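Local coordinates for protein GDP-perosamine synthase (Caulobacter crescentus, PDB 3BN1) that catalyses the pyridoxal phosphate-dependent transfer of an amino group from L-glutamate to GDP-4-keto-6-deoxy-D-mannose, yielding GDP-perosamine for lipopolysaccharide O-antigen synthesis, at residues A[68-73]-A[93-98]; A[87-92]-A[326-331]; A[111-116]-A[136-141]. All blocks are in the same frame, centred on the assembly; numbering follows the deposited sequence.

In the fold
Contacts 1 and 2 share helix 90-98 and lie about 15 Å apart, centre to centre. They are joined directly: Y329 OH of contact 2 makes probable hydrogen bonds to N93 OD1 (2.6 Å) and T96 OG1 (2.8 Å), on the helix that contact 1 packs against helix 62-72. Both also touch the second subunit. Contact 3 stands apart, its nearest atoms about 12 Å from contact 1 and about 7 Å from contact 2, and no other chain touches its segments. The bound 2-oxoglutarate relates all three: Y88 of contact 2 lies against it, the Y136 side chain of contact 3 is about 7 Å away, and the S94 side chain of contact 1 about 12 Å.

Contact 1: residues A[68-73]-A[93-98]; sequences LALVAM and NSVTYC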
loop_
_atom_site.group_PDB
_atom_site.type_symbol
_atom_site.label_atom_id
_atom_site.label_comp_id
_atom_site.label_asym_id
_atom_site.label_seq_id
_atom_site.Cartn_x
_atom_site.Cartn_y
_atom_site.Cartn_z
ATOM N N LEU A 68 -4.690 3.886 -8.208
ATOM C CA LEU A 68 -5.704 4.764 -7.706
ATOM C C LEU A 68 -6.149 5.789 -8.766
ATOM O O LEU A 68 -7.344 6.008 -8.992
ATOM C CB LEU A 68 -5.173 5.497 -6.467
ATOM C CG LEU A 68 -6.137 6.499 -5.823
ATOM C CD1 LEU A 68 -7.416 5.750 -5.347
ATOM C CD2 LEU A 68 -5.413 7.097 -4.640
ATOM N N ALA A 69 -5.202 6.479 -9.399
ATOM C CA ALA A 69 -5.615 7.515 -10.365
ATOM C C ALA A 69 -6.430 6.924 -11.542
ATOM O O ALA A 69 -7.407 7.514 -12.046
ATOM C CB ALA A 69 -4.339 8.215 -10.880
ATOM N N LEU A 70 -6.028 5.747 -12.031
ATOM C CA LEU A 70 -6.750 5.158 -13.170
ATOM C C LEU A 70 -8.180 4.832 -12.740
ATOM O O LEU A 70 -9.160 5.052 -13.455
ATOM C CB LEU A 70 -6.107 3.845 -13.555
ATOM C CG LEU A 70 -4.760 4.082 -14.222
ATOM C CD1 LEU A 70 -3.932 2.796 -14.368
ATOM C CD2 LEU A 70 -4.843 4.884 -15.565
ATOM N N VAL A 71 -8.286 4.223 -11.566
ATOM C CA VAL A 71 -9.623 3.843 -11.116
ATOM C C VAL A 71 -10.474 5.119 -10.990
ATOM O O VAL A 71 -11.597 5.175 -11.516
ATOM C CB VAL A 71 -9.581 3.043 -9.820
ATOM C CG1 VAL A 71 -11.023 2.837 -9.303
ATOM C CG2 VAL A 71 -8.895 1.631 -10.053
ATOM N N ALA A 72 -9.919 6.167 -10.375
ATOM C CA ALA A 72 -10.598 7.476 -10.236
ATOM C C ALA A 72 -11.027 8.059 -11.572
ATOM O O ALA A 72 -12.136 8.546 -11.706
ATOM C CB ALA A 72 -9.703 8.480 -9.548
ATOM N N MET A 73 -10.193 7.941 -12.594
ATOM C CA MET A 73 -10.581 8.411 -13.922
ATOM C C MET A 73 -11.562 7.436 -14.571
ATOM O O MET A 73 -11.979 7.612 -15.709
ATOM C CB MET A 73 -9.383 8.501 -14.821
ATOM C CG MET A 73 -8.315 9.367 -14.232
ATOM S SD MET A 73 -7.170 9.782 -15.538
ATOM C CE MET A 73 -6.252 8.352 -15.569
ATOM N N ASN A 93 1.230 -2.611 -15.167
ATOM C CA ASN A 93 0.479 -3.397 -14.170
ATOM C C ASN A 93 -0.701 -2.648 -13.647
ATOM O O ASN A 93 -1.793 -3.187 -13.417
ATOM C CB ASN A 93 1.327 -3.853 -12.944
ATOM C CG ASN A 93 2.345 -4.944 -13.329
ATOM O OD1 ASN A 93 2.215 -5.601 -14.375
ATOM N ND2 ASN A 93 3.337 -5.167 -12.460
ATOM N N SER A 94 -0.477 -1.346 -13.452
ATOM C CA SER A 94 -1.538 -0.470 -12.949
ATOM C C SER A 94 -2.825 -0.534 -13.809
ATOM O O SER A 94 -3.946 -0.554 -13.298
ATOM C CB SER A 94 -1.000 0.973 -12.706
ATOM O OG SER A 94 -0.779 1.716 -13.903
ATOM N N VAL A 95 -2.661 -0.666 -15.129
ATOM C CA VAL A 95 -3.787 -0.736 -16.061
ATOM C C VAL A 95 -4.393 -2.133 -15.917
ATOM O O VAL A 95 -5.614 -2.332 -15.805
ATOM C CB VAL A 95 -3.278 -0.498 -17.511
ATOM C CG1 VAL A 95 -4.293 -0.809 -18.635
ATOM C CG2 VAL A 95 -2.638 0.880 -17.622
ATOM N N THR A 96 -3.472 -3.072 -15.812
ATOM C CA THR A 96 -3.881 -4.426 -15.654
ATOM C C THR A 96 -4.765 -4.550 -14.456
ATOM O O THR A 96 -5.741 -5.263 -14.519
ATOM C CB THR A 96 -2.678 -5.324 -15.503
ATOM O OG1 THR A 96 -2.115 -5.462 -16.809
ATOM C CG2 THR A 96 -3.118 -6.764 -15.111
ATOM N N TYR A 97 -4.404 -3.898 -13.359
ATOM C CA TYR A 97 -5.200 -4.049 -12.168
ATOM C C TYR A 97 -6.611 -3.520 -12.400
ATOM O O TYR A 97 -7.555 -3.924 -11.692
ATOM C CB TYR A 97 -4.649 -3.238 -11.031
ATOM C CG TYR A 97 -3.231 -3.454 -10.584
ATOM C CD1 TYR A 97 -2.580 -4.663 -10.736
ATOM C CD2 TYR A 97 -2.531 -2.401 -10.004
ATOM C CE1 TYR A 97 -1.217 -4.821 -10.327
ATOM C CE2 TYR A 97 -1.233 -2.543 -9.603
ATOM C CZ TYR A 97 -0.592 -3.771 -9.681
ATOM O OH TYR A 97 0.699 -3.919 -9.215
ATOM N N CYS A 98 -6.778 -2.600 -13.346
ATOM C CA CYS A 98 -8.140 -2.072 -13.575
ATOM C C CYS A 98 -8.932 -3.079 -14.354
ATOM O O CYS A 98 -10.136 -2.950 -14.458
ATOM C CB CYS A 98 -8.141 -0.762 -14.377
ATOM S SG CYS A 98 -7.229 0.502 -13.446
#
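L70 packs against S94, V95 and C98, and V71 against C98. The flat group on helix 90-98 is the Y97 ring, one face of which carries its own helix's N93 O, 3.1 Å above the ring plane and toward the rim, and, on that same face, S94 N. H67 of helix 62-72 meets this ring edge-to-face. The setting is a helix-helix crossing in the aspartate aminotransferase fold: helix 90-98 is the connection of a beta-alpha-beta crossover from strand 80-84 to 101-105, and its axis passes that of helix 62-72 at 9.3 Å with a signed angle of -44°. L70 does most of the filling. Its CG lies anti to the carbonyl carbon (chi1 -72°), and chi2 of 168° carries CD1 on to the other helix, 3.4 Å from S94 OG and 4.0 Å from V95 CG2. A branched leucine suits this place because its methyl can lie over both a small polar residue and a valine. Serine is tolerated in the apolar seam since its OG turns back along its own helix and donates to S91 O. The outer side of helix 90-98 faces the second subunit, where Y97 OH bonds to G229 O of that chain. Cysteine offers a small sulfur tip that can touch both residues at once: C98 SG sits 3.5 Å from L70 CB and 3.9 Å from V71 CG2.

Contact 2: residues A[87-92]-A[326-331]; sequences TYIASA and MPPYAH. With AKG (2-oxoglutaric acid), chain G.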
loop_
_atom_site.group_PDB
_atom_site.type_symbol
_atom_site.label_atom_id
_atom_site.label_comp_id
_atom_site.label_asym_id
_atom_site.label_seq_id
_atom_site.Cartn_x
_atom_site.Cartn_y
_atom_site.Cartn_z
ATOM N N THR A 87 9.464 1.039 -20.023
ATOM C CA THR A 87 9.065 1.664 -18.738
ATOM C C THR A 87 9.224 0.625 -17.620
ATOM O O THR A 87 9.441 -0.577 -17.883
ATOM C CB THR A 87 7.604 2.213 -18.729
ATOM O OG1 THR A 87 7.324 2.871 -17.479
ATOM C CG2 THR A 87 6.560 1.115 -18.911
ATOM N N TYR A 88 9.013 1.093 -16.398
ATOM C CA TYR A 88 8.994 0.226 -15.241
ATOM C C TYR A 88 7.600 -0.451 -15.272
ATOM O O TYR A 88 6.587 0.137 -15.631
ATOM C CB TYR A 88 9.178 1.038 -13.959
ATOM C CG TYR A 88 9.115 0.093 -12.797
ATOM C CD1 TYR A 88 10.058 -0.938 -12.670
ATOM C CD2 TYR A 88 8.071 0.206 -11.867
ATOM C CE1 TYR A 88 10.028 -1.761 -11.587
ATOM C CE2 TYR A 88 8.027 -0.611 -10.798
ATOM C CZ TYR A 88 8.958 -1.614 -10.695
ATOM O OH TYR A 88 8.839 -2.479 -9.645
ATOM N N ILE A 89 7.569 -1.730 -14.927
ATOM C CA ILE A 89 6.405 -2.521 -15.156
ATOM C C ILE A 89 5.152 -2.088 -14.447
ATOM O O ILE A 89 4.046 -2.452 -14.894
ATOM C CB ILE A 89 6.641 -3.948 -14.748
ATOM C CG1 ILE A 89 5.630 -4.878 -15.437
ATOM C CG2 ILE A 89 6.707 -4.002 -13.221
ATOM C CD1 ILE A 89 6.025 -6.374 -15.323
ATOM N N ALA A 90 5.330 -1.313 -13.366
ATOM C CA ALA A 90 4.196 -0.793 -12.623
ATOM C C ALA A 90 3.315 0.029 -13.554
ATOM O O ALA A 90 2.087 0.039 -13.343
ATOM C CB ALA A 90 4.645 0.032 -11.382
ATOM N N SER A 91 3.883 0.617 -14.618
ATOM C CA SER A 91 3.067 1.438 -15.508
ATOM C C SER A 91 1.962 0.603 -16.136
ATOM O O SER A 91 0.821 1.059 -16.351
ATOM C CB SER A 91 3.911 1.980 -16.680
ATOM O OG SER A 91 5.020 2.678 -16.167
ATOM N N ALA A 92 2.372 -0.566 -16.602
ATOM C CA ALA A 92 1.428 -1.459 -17.293
ATOM C C ALA A 92 0.611 -2.182 -16.270
ATOM O O ALA A 92 -0.572 -2.412 -16.516
ATOM C CB ALA A 92 2.211 -2.484 -18.162
ATOM N N MET A 326 8.835 -9.499 -21.638
ATOM C CA MET A 326 8.790 -10.276 -20.414
ATOM C C MET A 326 7.489 -11.067 -20.362
ATOM O O MET A 326 6.539 -10.644 -20.985
ATOM C CB MET A 326 9.012 -9.401 -19.186
ATOM C CG MET A 326 10.421 -8.864 -19.131
ATOM S SD MET A 326 10.699 -7.946 -17.668
ATOM C CE MET A 326 9.641 -6.532 -17.878
ATOM N N PRO A 327 7.428 -12.176 -19.608
ATOM C CA PRO A 327 6.241 -13.025 -19.607
ATOM C C PRO A 327 4.883 -12.361 -19.452
ATOM O O PRO A 327 3.931 -12.665 -20.170
ATOM C CB PRO A 327 6.507 -13.979 -18.449
ATOM C CG PRO A 327 8.019 -14.114 -18.452
ATOM C CD PRO A 327 8.553 -12.797 -18.886
ATOM N N PRO A 328 4.754 -11.450 -18.505
ATOM C CA PRO A 328 3.419 -10.912 -18.337
ATOM C C PRO A 328 2.848 -10.176 -19.550
ATOM O O PRO A 328 1.636 -10.154 -19.710
ATOM C CB PRO A 328 3.502 -10.058 -17.070
ATOM C CG PRO A 328 4.767 -10.252 -16.548
ATOM C CD PRO A 328 5.684 -10.984 -17.460
ATOM N N TYR A 329 3.673 -9.569 -20.399
ATOM C CA TYR A 329 3.143 -8.748 -21.487
ATOM C C TYR A 329 3.609 -9.155 -22.865
ATOM O O TYR A 329 3.446 -8.430 -23.849
ATOM C CB TYR A 329 3.528 -7.279 -21.231
ATOM C CG TYR A 329 2.775 -6.803 -19.992
ATOM C CD1 TYR A 329 1.369 -6.795 -19.967
ATOM C CD2 TYR A 329 3.460 -6.452 -18.824
ATOM C CE1 TYR A 329 0.687 -6.490 -18.759
ATOM C CE2 TYR A 329 2.788 -6.136 -17.647
ATOM C CZ TYR A 329 1.397 -6.167 -17.620
ATOM O OH TYR A 329 0.680 -5.851 -16.498
ATOM N N ALA A 330 4.175 -10.345 -22.929
ATOM C CA ALA A 330 4.712 -10.839 -24.177
ATOM C C ALA A 330 3.584 -10.942 -25.201
ATOM O O ALA A 330 3.788 -10.831 -26.409
ATOM C CB ALA A 330 5.330 -12.191 -23.930
ATOM N N HIS A 331 2.372 -11.108 -24.683
ATOM C CA HIS A 331 1.191 -11.201 -25.522
ATOM C C HIS A 331 0.793 -9.848 -26.167
ATOM O O HIS A 331 -0.068 -9.775 -27.054
ATOM C CB HIS A 331 0.043 -11.802 -24.668
ATOM C CG HIS A 331 -0.465 -10.910 -23.585
ATOM N ND1 HIS A 331 0.163 -10.782 -22.369
ATOM C CD2 HIS A 331 -1.573 -10.130 -23.520
ATOM C CE1 HIS A 331 -0.539 -9.974 -21.592
ATOM N NE2 HIS A 331 -1.585 -9.545 -22.277
HETATM C C1 AKG G . 13.777 0.753 -9.689
HETATM O O1 AKG G . 14.366 -0.292 -9.302
HETATM O O2 AKG G . 14.361 1.600 -10.409
HETATM C C2 AKG G . 12.380 1.001 -9.280
HETATM O O5 AKG G . 11.852 2.061 -9.551
HETATM C C3 AKG G . 11.655 -0.119 -8.563
HETATM C C4 AKG G . 10.307 0.338 -8.048
HETATM C C5 AKG G . 9.843 -0.629 -6.993
HETATM O O3 AKG G . 8.703 -0.438 -6.490
HETATM O O4 AKG G . 10.628 -1.711 -6.651
#
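Y329 presents its ring to I89 and A92. A92 CB lies over one face, 4.0 Å from the ring centroid and 25° off the normal, a CH-pi contact that the small methyl of alanine allows. P328 CB occupies the opposite face, toward the rim, so the ring is sandwiched between the two. At the edge, in the ring plane, I89 CG1 approaches Y329 CE2 to 3.8 Å. The isoleucine has CG1 anti to its backbone N (chi1 -160°). Beyond it, I89 CD1 is met by P328 through its ring CG at 4.3 Å and by M326 through its terminal CE at 4.4 Å, both more distant apolar contacts.

Outside this shell, the Y329 hydroxyl is tied by hydrogen bonds to N93 OD1 and T96 OG1, about one turn apart on helix 90-98, which fixes where the ring can sit. F225 of the second subunit packs on both I89 and P328, closing the seam from across the dimer.

The residue before I89 faces the other way. I89 CG2 lies on one face of the Y88 ring, and 2-oxoglutarate lies on the other, its C4 3.6 Å from Y88 CZ; Y88 OH comes within 3.4 Å of the ligand's C5. Q215 and R233 of the second subunit hydrogen-bond this ligand, so the pocket is built from both chains, the composite active site characteristic of dimeric fold type I pyridoxal phosphate enzymes.

Contact 3: residues A[111-116]-A[136-141]; sequences TFNLDA and YGQICD
N113 reaches across to Q138 and C140, and every atom of its side chain has work to do. CB rests 3.6 Å from C140 SG, and CG, anti to the carbonyl carbon (chi1 -72°), stays beside the same sulfur. At the tip the amide divides its two functions. OD1 accepts from the backbone N of L135, while ND2 donates to Q138 O at 2.9 Å. That bond is bent, 132° at the hydrogen, with the donor standing well above the carbonyl plane. ND2 also gives a 2.8 Å bond to a water that in turn donates to I139 O. An asparagine can thus satisfy three backbone groups of the facing loop, directly or through water, from a buried position. Its own backbone N is held by T111 OG1, forming an ST turn.

Two further waters bridge the loops, one from T111 O to Q138 NE2, the other from L114 O to D141 N. Q138 continues past T111, crossing it at about a right angle; its OE1 accepts from A280 N and its NE2 donates to H278 O. Y136 turns its edge to the face of F112, a T-shaped pair with centroids 5.9 Å apart and planes at 82°.

Both loops lead into helices. D115 caps helix 116-119 through A117 N; D141 precedes helix 142-151 without a side-chain capping bond, its OD1 bonding Y168 OH instead. I145 of that helix packs on C140 and A116. Strand 290-294 lies against the aromatic pair, with T291 touching both F112 and Y136.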
loop_
_atom_site.group_PDB
_atom_site.type_symbol
_atom_site.label_atom_id
_atom_site.label_comp_id
_atom_site.label_asym_id
_atom_site.label_seq_id
_atom_site.Cartn_x
_atom_site.Cartn_y
_atom_site.Cartn_z
ATOM N N THR A 111 15.608 10.228 -26.399
ATOM C CA THR A 111 15.171 10.588 -25.071
ATOM C C THR A 111 14.622 9.418 -24.287
ATOM O O THR A 111 14.200 9.639 -23.145
ATOM C CB THR A 111 13.952 11.587 -25.140
ATOM O OG1 THR A 111 12.817 10.949 -25.732
ATOM C CG2 THR A 111 14.239 12.800 -25.975
ATOM N N PHE A 112 14.445 8.260 -24.942
ATOM C CA PHE A 112 13.834 7.095 -24.315
ATOM C C PHE A 112 12.352 7.273 -24.014
ATOM O O PHE A 112 11.760 6.379 -23.342
ATOM C CB PHE A 112 14.521 6.605 -23.020
ATOM C CG PHE A 112 16.002 6.479 -23.129
ATOM C CD1 PHE A 112 16.580 5.350 -23.740
ATOM C CD2 PHE A 112 16.850 7.498 -22.649
ATOM C CE1 PHE A 112 17.983 5.220 -23.856
ATOM C CE2 PHE A 112 18.261 7.388 -22.797
ATOM C CZ PHE A 112 18.813 6.253 -23.398
ATOM N N ASN A 113 11.739 8.357 -24.513
ATOM C CA ASN A 113 10.326 8.614 -24.196
ATOM C C ASN A 113 9.326 8.300 -25.276
ATOM O O ASN A 113 9.678 8.155 -26.460
ATOM C CB ASN A 113 10.091 10.031 -23.631
ATOM C CG ASN A 113 10.624 10.152 -22.218
ATOM O OD1 ASN A 113 10.650 9.166 -21.468
ATOM N ND2 ASN A 113 11.137 11.309 -21.871
ATOM N N LEU A 114 8.096 8.104 -24.827
ATOM C CA LEU A 114 6.970 7.842 -25.708
ATOM C C LEU A 114 7.093 8.592 -27.034
ATOM O O LEU A 114 7.213 9.812 -27.057
ATOM C CB LEU A 114 5.698 8.298 -24.990
ATOM C CG LEU A 114 4.458 7.711 -25.632
ATOM C CD1 LEU A 114 3.376 7.842 -24.539
ATOM C CD2 LEU A 114 4.085 8.466 -26.912
ATOM N N ASP A 115 7.002 7.879 -28.159
ATOM C CA ASP A 115 7.118 8.567 -29.434
ATOM C C ASP A 115 5.726 9.055 -29.897
ATOM O O ASP A 115 4.850 8.272 -30.288
ATOM C CB ASP A 115 7.750 7.575 -30.369
ATOM C CG ASP A 115 7.971 8.179 -31.755
ATOM O OD1 ASP A 115 7.468 9.294 -32.022
ATOM O OD2 ASP A 115 8.611 7.508 -32.584
ATOM N N ALA A 116 5.481 10.349 -29.724
ATOM C CA ALA A 116 4.155 10.936 -30.045
ATOM C C ALA A 116 3.638 10.683 -31.451
ATOM O O ALA A 116 2.430 10.522 -31.685
ATOM C CB ALA A 116 4.088 12.408 -29.701
ATOM N N TYR A 136 13.893 8.593 -16.526
ATOM C CA TYR A 136 15.181 9.170 -16.134
ATOM C C TYR A 136 15.162 10.633 -15.663
ATOM O O TYR A 136 16.183 11.208 -15.241
ATOM C CB TYR A 136 16.212 8.855 -17.221
ATOM C CG TYR A 136 16.175 7.359 -17.440
ATOM C CD1 TYR A 136 15.982 6.523 -16.332
ATOM C CD2 TYR A 136 16.094 6.821 -18.698
ATOM C CE1 TYR A 136 15.802 5.190 -16.452
ATOM C CE2 TYR A 136 15.980 5.445 -18.853
ATOM C CZ TYR A 136 15.840 4.651 -17.726
ATOM O OH TYR A 136 15.711 3.292 -17.825
ATOM N N GLY A 137 13.968 11.206 -15.650
ATOM C CA GLY A 137 13.872 12.588 -15.177
ATOM C C GLY A 137 13.600 13.571 -16.291
ATOM O O GLY A 137 13.660 14.795 -16.094
ATOM N N GLN A 138 13.309 13.043 -17.473
ATOM C CA GLN A 138 13.061 13.899 -18.621
ATOM C C GLN A 138 11.592 13.783 -19.019
ATOM O O GLN A 138 11.148 12.666 -19.357
ATOM C CB GLN A 138 13.908 13.408 -19.817
ATOM C CG GLN A 138 13.756 14.236 -21.072
ATOM C CD GLN A 138 14.972 14.250 -21.990
ATOM O OE1 GLN A 138 15.333 15.340 -22.491
ATOM N NE2 GLN A 138 15.666 13.107 -22.149
ATOM N N ILE A 139 10.897 14.928 -19.095
ATOM C CA ILE A 139 9.459 14.957 -19.556
ATOM C C ILE A 139 9.282 14.595 -21.040
ATOM O O ILE A 139 10.054 15.047 -21.893
ATOM C CB ILE A 139 8.801 16.316 -19.181
ATOM C CG1 ILE A 139 8.768 16.469 -17.633
ATOM C CG2 ILE A 139 7.406 16.448 -19.792
ATOM C CD1 ILE A 139 8.374 17.815 -17.055
ATOM N N CYS A 140 8.289 13.760 -21.372
ATOM C CA CYS A 140 8.046 13.425 -22.772
ATOM C C CYS A 140 7.619 14.686 -23.515
ATOM O O CYS A 140 7.355 15.726 -22.898
ATOM C CB CYS A 140 6.831 12.507 -22.861
ATOM S SG CYS A 140 7.067 10.934 -21.965
ATOM N N ASP A 141 7.572 14.585 -24.844
ATOM C CA ASP A 141 7.148 15.719 -25.657
ATOM C C ASP A 141 5.642 15.907 -25.561
ATOM O O ASP A 141 4.863 15.448 -26.411
ATOM C CB ASP A 141 7.588 15.545 -27.110
ATOM C CG ASP A 141 7.635 16.893 -27.866
ATOM O OD1 ASP A 141 7.419 17.979 -27.282
ATOM O OD2 ASP A 141 7.946 16.886 -29.065
HETATM O O HOH W 1 14.990 10.567 -20.641
HETATM O O HOH W 2 11.424 13.451 -23.674
HETATM O O HOH W 3 8.212 12.089 -25.847
#